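Local coordinates for PUA domain-containing protein (Archaeoglobus fulgidus DSM 4304, PDB 2Q07) that is of unknown function but, as a PUA-containing fragment of an archaeosine synthase family member, probably binds RNA and takes part in tRNA modification, at residues 36-41 with 47-52. Sequence-based numbering, arbitrary orientation.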
# COMPACT_ATOMS: atom_id res chain seq x y z
N PRO A 36 -3.21 8.07 15.06
CA PRO A 36 -4.64 7.74 15.02
C PRO A 36 -5.20 7.88 13.60
O PRO A 36 -4.71 8.69 12.81
CB PRO A 36 -5.24 8.76 15.98
CG PRO A 36 -4.44 9.98 15.65
CD PRO A 36 -3.01 9.45 15.54
N CYS A 37 -6.20 7.08 13.27
CA CYS A 37 -6.80 7.19 11.95
C CYS A 37 -7.60 8.49 11.97
O CYS A 37 -7.82 9.07 13.03
CB CYS A 37 -7.72 6.00 11.66
SG CYS A 37 -9.02 5.74 12.88
N THR A 38 -8.02 8.96 10.80
CA THR A 38 -8.78 10.20 10.72
C THR A 38 -10.02 10.00 9.85
O THR A 38 -10.13 9.00 9.15
CB THR A 38 -7.94 11.34 10.12
OG1 THR A 38 -7.36 10.90 8.89
CG2 THR A 38 -6.83 11.78 11.09
N ALA A 39 -10.93 10.97 9.92
CA ALA A 39 -12.17 10.93 9.13
C ALA A 39 -11.83 11.04 7.65
O ALA A 39 -12.37 10.31 6.82
CB ALA A 39 -13.09 12.07 9.55
N ARG A 40 -10.93 11.97 7.32
CA ARG A 40 -10.53 12.16 5.94
C ARG A 40 -9.41 11.19 5.54
O ARG A 40 -8.46 10.99 6.28
CB ARG A 40 -10.06 13.59 5.70
CG ARG A 40 -9.50 13.83 4.29
CD ARG A 40 -9.27 15.30 4.02
NE ARG A 40 -8.59 15.54 2.75
CZ ARG A 40 -8.26 16.74 2.30
NH1 ARG A 40 -8.55 17.82 3.01
NH2 ARG A 40 -7.64 16.87 1.13
N LYS A 41 -9.56 10.59 4.36
CA LYS A 41 -8.57 9.66 3.82
C LYS A 41 -8.26 10.08 2.38
O LYS A 41 -9.04 10.80 1.76
CB LYS A 41 -9.12 8.23 3.83
CG LYS A 41 -9.55 7.71 5.20
CD LYS A 41 -10.08 6.30 5.07
CE LYS A 41 -10.74 5.82 6.36
NZ LYS A 41 -11.39 4.49 6.17
N ARG A 47 -6.28 16.85 8.09
CA ARG A 47 -5.78 18.02 8.80
C ARG A 47 -4.87 17.63 9.97
O ARG A 47 -3.84 18.26 10.18
CB ARG A 47 -6.94 18.88 9.30
CG ARG A 47 -7.18 20.11 8.46
CD ARG A 47 -8.23 20.97 9.11
NE ARG A 47 -9.57 20.72 8.60
CZ ARG A 47 -10.68 21.06 9.23
NH1 ARG A 47 -10.62 21.66 10.41
NH2 ARG A 47 -11.86 20.84 8.66
N THR A 48 -5.25 16.61 10.72
CA THR A 48 -4.43 16.18 11.85
C THR A 48 -3.03 15.73 11.41
O THR A 48 -2.03 16.24 11.92
CB THR A 48 -5.10 15.04 12.64
OG1 THR A 48 -6.32 15.51 13.22
CG2 THR A 48 -4.19 14.55 13.76
N HIS A 49 -2.94 14.80 10.47
CA HIS A 49 -1.63 14.34 10.03
C HIS A 49 -0.82 15.48 9.42
O HIS A 49 0.37 15.61 9.68
CB HIS A 49 -1.77 13.17 9.04
CG HIS A 49 -2.16 11.89 9.71
ND1 HIS A 49 -1.68 10.66 9.30
CD2 HIS A 49 -2.95 11.65 10.78
CE1 HIS A 49 -2.16 9.72 10.10
NE2 HIS A 49 -2.93 10.29 11.00
N ARG A 50 -1.46 16.34 8.63
CA ARG A 50 -0.74 17.46 8.04
C ARG A 50 -0.22 18.43 9.11
O ARG A 50 0.92 18.88 9.05
CB ARG A 50 -1.63 18.19 7.03
CG ARG A 50 -1.66 17.52 5.67
CD ARG A 50 -2.47 18.31 4.65
NE ARG A 50 -3.90 18.29 4.92
CZ ARG A 50 -4.60 19.33 5.35
NH1 ARG A 50 -4.00 20.50 5.58
NH2 ARG A 50 -5.91 19.22 5.56
N ALA A 51 -1.06 18.75 10.10
CA ALA A 51 -0.65 19.65 11.18
C ALA A 51 0.55 19.06 11.92
O ALA A 51 1.52 19.76 12.20
CB ALA A 51 -1.81 19.87 12.15
N LEU A 52 0.47 17.77 12.23
CA LEU A 52 1.55 17.08 12.92
C LEU A 52 2.86 17.14 12.14
O LEU A 52 3.88 17.57 12.66
CB LEU A 52 1.17 15.62 13.15
CG LEU A 52 0.77 15.24 14.57
CD1 LEU A 52 0.31 13.78 14.61
CD2 LEU A 52 1.96 15.47 15.49
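Pro36 ends strand 31-36, and its carbonyl O accepts a hydrogen bond from His49 NE2 at 3.0 Å. The bond is nearly straight at hydrogen (165°). The oxygen lies at the ring edge, almost in the imidazole plane, and the N-H meets the C=O almost head-on. The other ring nitrogen, ND1, is hydrogen-bonded to Arg73, so both ring nitrogens are engaged and the ring's rotation is fixed. Replacing His49 by alanine would probably leave the Pro36 carbonyl and Arg73 without this shared partner.

Next along the loop, Thr38 lays its methyl CG2 3.9 Å from His49 CD2 and 4.0 Å from Thr48 CB. Its OG1 sits between the backbone N and the carbonyl carbon (chi1 51°), which sets CG2 toward the helix while OG1 donates to Arg40 O at 2.8 Å, in the carbonyl plane, a bond within the loop. Arg40 stretches its extended chain toward the helix, to where NH1 lies 3.9 Å from Arg50 NH2, the guanidinium planes 52° apart. Arg50 NE is hydrogen-bonded to Thr45 O, its strongest polar partner.

The contact ties the end of a central strand to the first turns of helix 47-55 in the DUF5591 region. A buried imidazole with two partners gives way to two like charges at the surface, which probably add no attraction of their own.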